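Local coordinates for protein enterochelin esterase (Salmonella enterica subsp. enterica serovar Typhimurium, PDB 3MGA) that probably hydrolyses the ester linkages of ferric enterobactin (enterochelin), a siderophore, so that its iron can be released in the cell, at residues Thr61-Asn66 / Pro115-Leu120; Ala67-Met72 / Ala107-Gly112. One frame throughout, in Å; residues are numbered along the deposited sequence.

Contact 1: Thr61-Asn66 / Pro115-Leu120; sequences TDHHQN and PDRNVL
L120 and R117, in the first turn of helix 117-127, pack against H63 and N66 of an irregular loop that follows strand 52-57. Both pieces belong to the N-terminal E-set-like domain: a helix start is laid on a loop begun by an Asx turn. Apolar contact carries much of the interface. L120 suits its buried place because it points toward the loop with a branched apolar end; its CG is anti to the carbonyl carbon (chi1 -74°), and the branch CD1 rests 3.7 Å from N66 CA and 3.9 Å from H63 CA. P115 lays the CD of its ring 3.3 Å from N66 O, a C-H group against a carbonyl.

The aliphatic part of R117 is used in the same way. Its CG lies 3.6 Å from H63 O, and the chain runs alongside the histidine, both side chains pointing the same way. The bend at chi3 turns NE, and the guanidinium plane ends up 68° from the imidazole, with H63 ND1 in plane at its edge. That nitrogen is buried and finds no partner in the model. R117 also touches R321, in a loop of the esterase part.

Polar bonds shape each segment from within. D62 suits the loop start because its short carboxylate reaches two residues on to H64 N through OD1, while OD2 accepts from G59 N. N66 sits at left-handed backbone angles, which asparagine tolerates well, and its N donates to H63 O. D116 is the N-cap of the helix: its OD1, met from above the carboxylate plane, accepts from N118 N at 3.0 Å.

Contact 2: Ala67-Met72 / Ala107-Gly112; sequences AQPQTM and AAFAPG
Q68 reaches out of the loop before strand 73-74 to meet F109 and A110, on the exposed loop between strand 92-100 and helix 117-127. Two irregular loops are thereby joined at the surface of the N-terminal E-set-like domain, where the 67-72 loop runs along strand 52-57, Q70 and M72 making backbone hydrogen bonds with V55 and V53. Glutamine suits this bridging role, having both length and a donor at its tip. CG stands anti to the carbonyl carbon (chi1 -63°) and the chain is extended beyond it. The amide so delivered runs past F109 in the opposite direction, its plane only 19° from that of the ring, and CD lies 3.7 Å from F109 CB.

NE2 then donates to A110 O over 3.0 Å. The bond is bent, 134° at the hydrogen, and the donor is tilted from the carbonyl plane. E113 O accepts from the same nitrogen, so two backbone carbonyls grip it and fix the amide.

F109 is the main apolar residue of its loop in this contact. Its ring, crossing P69 at about a right angle, brings CE2 to 3.6 Å from P69 CD. Proline gives this neighbour a rigid apolar corner, and it also touches W54 and F106. G112 has a positive phi, a conformation in which a CB would press on the preceding carbonyl O.

Farther along the loop, Q70 folds back on its own segment. W83 NE1 donates to its OE1, while Q70 NE2 donates to Q68 O at 2.8 Å, from above the carbonyl plane.

The first segments are continuous, N66 leading into A67, while on the other side 107-112 comes before 115-120, so contact 2 falls between the two halves of contact 1 along the chain. Their centres lie about 10 Å apart and they touch directly, L120 CD1 packing 3.4 Å from A67 O and P115 CB 3.5 Å from F109 CE1. Contact 1 is the buried, inner one, its centre about 19 Å from the centre of the chain; contact 2 is at the surface, about 26 Å out. The inner end faces the esterase part: the H64 ring meets that of H383, which follows the last strand of the α/β-hydrolase sheet, where that fold commonly places its catalytic histidine.

Contact 1: Thr61-Asn66 / Pro115-Leu120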
loop_
_atom_site.group_PDB
_atom_site.type_symbol
_atom_site.label_atom_id
_atom_site.label_comp_id
_atom_site.label_asym_id
_atom_site.label_seq_id
_atom_site.Cartn_x
_atom_site.Cartn_y
_atom_site.Cartn_z
ATOM N N THR A 61 -0.814 -12.052 10.739
ATOM C CA THR A 61 -0.728 -13.507 10.658
ATOM C C THR A 61 -0.023 -14.013 9.401
ATOM O O THR A 61 -0.168 -15.182 9.040
ATOM C CB THR A 61 -2.123 -14.162 10.708
ATOM O OG1 THR A 61 -2.873 -13.814 9.535
ATOM C CG2 THR A 61 -2.878 -13.746 11.973
ATOM N N ASP A 62 0.748 -13.158 8.741
ATOM C CA ASP A 62 1.453 -13.553 7.512
ATOM C C ASP A 62 2.966 -13.710 7.731
ATOM O O ASP A 62 3.428 -13.815 8.861
ATOM C CB ASP A 62 1.142 -12.565 6.374
ATOM C CG ASP A 62 1.614 -11.145 6.668
ATOM O OD1 ASP A 62 2.298 -10.930 7.687
ATOM O OD2 ASP A 62 1.294 -10.234 5.872
ATOM N N HIS A 63 3.725 -13.730 6.644
ATOM C CA HIS A 63 5.170 -13.890 6.704
ATOM C C HIS A 63 5.914 -12.663 7.238
ATOM O O HIS A 63 7.067 -12.782 7.651
ATOM C CB HIS A 63 5.707 -14.212 5.314
ATOM C CG HIS A 63 5.564 -13.082 4.344
ATOM N ND1 HIS A 63 6.566 -12.160 4.128
ATOM C CD2 HIS A 63 4.533 -12.713 3.550
ATOM C CE1 HIS A 63 6.161 -11.277 3.232
ATOM N NE2 HIS A 63 4.930 -11.590 2.867
ATOM N N HIS A 64 5.286 -11.489 7.212
ATOM C CA HIS A 64 5.944 -10.275 7.708
ATOM C C HIS A 64 6.243 -10.355 9.212
ATOM O O HIS A 64 7.208 -9.753 9.690
ATOM C CB HIS A 64 5.137 -9.010 7.359
ATOM C CG HIS A 64 5.040 -8.747 5.887
ATOM N ND1 HIS A 64 6.031 -8.100 5.180
ATOM C CD2 HIS A 64 4.074 -9.050 4.986
ATOM C CE1 HIS A 64 5.679 -8.013 3.910
ATOM N NE2 HIS A 64 4.497 -8.585 3.764
ATOM N N GLN A 65 5.420 -11.097 9.951
ATOM C CA GLN A 65 5.634 -11.288 11.388
ATOM C C GLN A 65 6.141 -12.702 11.671
ATOM O O GLN A 65 6.187 -13.112 12.831
ATOM C CB GLN A 65 4.327 -11.079 12.168
ATOM C CG GLN A 65 3.728 -9.692 12.067
ATOM C CD GLN A 65 4.609 -8.616 12.671
ATOM O OE1 GLN A 65 4.471 -7.439 12.347
ATOM N NE2 GLN A 65 5.524 -9.013 13.538
ATOM N N ASN A 66 6.537 -13.438 10.626
ATOM C CA ASN A 66 6.984 -14.834 10.790
ATOM C C ASN A 66 6.021 -15.577 11.698
ATOM O O ASN A 66 6.426 -16.339 12.569
ATOM C CB ASN A 66 8.410 -14.914 11.347
ATOM C CG ASN A 66 9.452 -14.515 10.333
ATOM O OD1 ASN A 66 9.180 -14.465 9.132
ATOM N ND2 ASN A 66 10.665 -14.256 10.802
ATOM N N PRO A 115 9.157 -19.754 12.395
ATOM C CA PRO A 115 9.349 -20.468 11.137
ATOM C C PRO A 115 10.196 -19.677 10.157
ATOM O O PRO A 115 10.396 -18.476 10.343
ATOM C CB PRO A 115 7.921 -20.615 10.592
ATOM C CG PRO A 115 7.021 -20.323 11.754
ATOM C CD PRO A 115 7.763 -19.307 12.542
ATOM N N ASP A 116 10.694 -20.352 9.129
ATOM C CA ASP A 116 11.490 -19.700 8.102
ATOM C C ASP A 116 10.512 -18.913 7.233
ATOM O O ASP A 116 9.496 -19.454 6.789
ATOM C CB ASP A 116 12.262 -20.741 7.284
ATOM C CG ASP A 116 13.149 -20.122 6.211
ATOM O OD1 ASP A 116 12.991 -18.921 5.902
ATOM O OD2 ASP A 116 14.006 -20.852 5.667
ATOM N N ARG A 117 10.809 -17.634 7.014
ATOM C CA ARG A 117 9.943 -16.765 6.216
ATOM C C ARG A 117 9.762 -17.323 4.802
ATOM O O ARG A 117 8.656 -17.316 4.260
ATOM C CB ARG A 117 10.518 -15.351 6.130
ATOM C CG ARG A 117 9.561 -14.339 5.501
ATOM C CD ARG A 117 10.283 -13.092 5.063
ATOM N NE ARG A 117 11.299 -13.429 4.063
ATOM C CZ ARG A 117 11.058 -13.625 2.765
ATOM N NH1 ARG A 117 9.823 -13.529 2.274
ATOM N NH2 ARG A 117 12.063 -13.934 1.951
ATOM N N ASN A 118 10.855 -17.793 4.207
ATOM C CA ASN A 118 10.805 -18.370 2.868
ATOM C C ASN A 118 9.821 -19.531 2.812
ATOM O O ASN A 118 9.061 -19.658 1.850
ATOM C CB ASN A 118 12.196 -18.835 2.431
ATOM C CG ASN A 118 13.185 -17.691 2.317
ATOM O OD1 ASN A 118 12.799 -16.529 2.176
ATOM N ND2 ASN A 118 14.472 -18.016 2.365
ATOM N N VAL A 119 9.829 -20.364 3.855
ATOM C CA VAL A 119 8.927 -21.514 3.937
ATOM C C VAL A 119 7.469 -21.052 4.050
ATOM O O VAL A 119 6.570 -21.699 3.513
ATOM C CB VAL A 119 9.288 -22.450 5.116
ATOM C CG1 VAL A 119 8.326 -23.629 5.185
ATOM C CG2 VAL A 119 10.713 -22.954 4.971
ATOM N N LEU A 120 7.243 -19.934 4.742
ATOM C CA LEU A 120 5.887 -19.386 4.885
ATOM C C LEU A 120 5.319 -18.919 3.546
ATOM O O LEU A 120 4.300 -19.450 3.094
ATOM C CB LEU A 120 5.831 -18.245 5.911
ATOM C CG LEU A 120 5.928 -18.621 7.389
ATOM C CD1 LEU A 120 5.883 -17.365 8.262
ATOM C CD2 LEU A 120 4.796 -19.572 7.765
#

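Contact 2: Ala67-Met72 / Ala107-Gly112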
loop_
_atom_site.group_PDB
_atom_site.type_symbol
_atom_site.label_atom_id
_atom_site.label_comp_id
_atom_site.label_asym_id
_atom_site.label_seq_id
_atom_site.Cartn_x
_atom_site.Cartn_y
_atom_site.Cartn_z
ATOM N N ALA A 67 4.735 -15.337 11.483
ATOM C CA ALA A 67 3.703 -15.940 12.297
ATOM C C ALA A 67 3.396 -17.357 11.852
ATOM O O ALA A 67 3.478 -17.686 10.662
ATOM C CB ALA A 67 2.432 -15.089 12.245
ATOM N N GLN A 68 3.061 -18.200 12.821
ATOM C CA GLN A 68 2.675 -19.562 12.532
ATOM C C GLN A 68 1.283 -19.419 11.919
ATOM O O GLN A 68 0.464 -18.666 12.447
ATOM C CB GLN A 68 2.656 -20.408 13.811
ATOM C CG GLN A 68 4.037 -20.536 14.472
ATOM C CD GLN A 68 4.012 -21.235 15.829
ATOM O OE1 GLN A 68 2.952 -21.551 16.366
ATOM N NE2 GLN A 68 5.194 -21.462 16.393
ATOM N N PRO A 69 1.029 -20.097 10.781
ATOM C CA PRO A 69 -0.262 -20.028 10.088
ATOM C C PRO A 69 -1.447 -20.193 11.031
ATOM O O PRO A 69 -1.557 -21.206 11.721
ATOM C CB PRO A 69 -0.185 -21.178 9.093
ATOM C CG PRO A 69 1.259 -21.293 8.788
ATOM C CD PRO A 69 1.991 -20.940 10.046
ATOM N N GLN A 70 -2.313 -19.185 11.054
ATOM C CA GLN A 70 -3.481 -19.175 11.928
ATOM C C GLN A 70 -4.743 -19.582 11.196
ATOM O O GLN A 70 -5.071 -19.020 10.160
ATOM C CB GLN A 70 -3.675 -17.779 12.518
ATOM C CG GLN A 70 -2.500 -17.309 13.339
ATOM C CD GLN A 70 -2.273 -18.182 14.550
ATOM O OE1 GLN A 70 -3.213 -18.545 15.246
ATOM N NE2 GLN A 70 -1.019 -18.503 14.820
ATOM N N THR A 71 -5.440 -20.563 11.753
ATOM C CA THR A 71 -6.689 -21.056 11.192
ATOM C C THR A 71 -7.775 -20.947 12.238
ATOM O O THR A 71 -7.492 -20.997 13.437
ATOM C CB THR A 71 -6.593 -22.535 10.771
ATOM O OG1 THR A 71 -7.883 -23.000 10.349
ATOM C CG2 THR A 71 -6.114 -23.399 11.940
HETATM N N MSE A 72 -9.015 -20.797 11.788
HETATM C CA MSE A 72 -10.135 -20.727 12.704
HETATM C C MSE A 72 -10.464 -22.136 13.210
HETATM O O MSE A 72 -9.881 -23.137 12.769
HETATM C CB MSE A 72 -11.380 -20.145 12.029
HETATM C CG MSE A 72 -11.230 -18.743 11.473
HETATM SE SE MSE A 72 -12.965 -18.006 10.969
HETATM C CE MSE A 72 -12.401 -16.270 10.286
ATOM N N ALA A 107 3.780 -27.296 7.550
ATOM C CA ALA A 107 4.324 -28.326 8.416
ATOM C C ALA A 107 3.933 -27.976 9.843
ATOM O O ALA A 107 3.314 -26.936 10.086
ATOM C CB ALA A 107 5.833 -28.390 8.278
ATOM N N ALA A 108 4.282 -28.844 10.784
ATOM C CA ALA A 108 3.969 -28.611 12.188
ATOM C C ALA A 108 4.893 -27.543 12.760
ATOM O O ALA A 108 6.003 -27.343 12.266
ATOM C CB ALA A 108 4.104 -29.905 12.985
ATOM N N PHE A 109 4.420 -26.850 13.789
ATOM C CA PHE A 109 5.207 -25.820 14.455
ATOM C C PHE A 109 5.031 -25.950 15.958
ATOM O O PHE A 109 3.904 -25.990 16.454
ATOM C CB PHE A 109 4.780 -24.413 14.015
ATOM C CG PHE A 109 4.896 -24.172 12.534
ATOM C CD1 PHE A 109 6.127 -23.901 11.955
ATOM C CD2 PHE A 109 3.768 -24.188 11.722
ATOM C CE1 PHE A 109 6.235 -23.677 10.589
ATOM C CE2 PHE A 109 3.871 -23.959 10.357
ATOM C CZ PHE A 109 5.106 -23.703 9.791
ATOM N N ALA A 110 6.142 -26.031 16.680
ATOM C CA ALA A 110 6.101 -26.126 18.133
ATOM C C ALA A 110 5.854 -24.724 18.680
ATOM O O ALA A 110 6.206 -23.741 18.029
ATOM C CB ALA A 110 7.406 -26.688 18.669
ATOM N N PRO A 111 5.229 -24.620 19.866
ATOM C CA PRO A 111 4.984 -23.293 20.437
ATOM C C PRO A 111 6.285 -22.514 20.662
ATOM O O PRO A 111 7.201 -23.016 21.313
ATOM C CB PRO A 111 4.302 -23.602 21.781
ATOM C CG PRO A 111 3.735 -24.963 21.625
ATOM C CD PRO A 111 4.658 -25.695 20.699
ATOM N N GLY A 112 6.361 -21.304 20.114
ATOM C CA GLY A 112 7.549 -20.462 20.259
ATOM C C GLY A 112 8.638 -20.751 19.237
ATOM O O GLY A 112 9.804 -20.404 19.450
#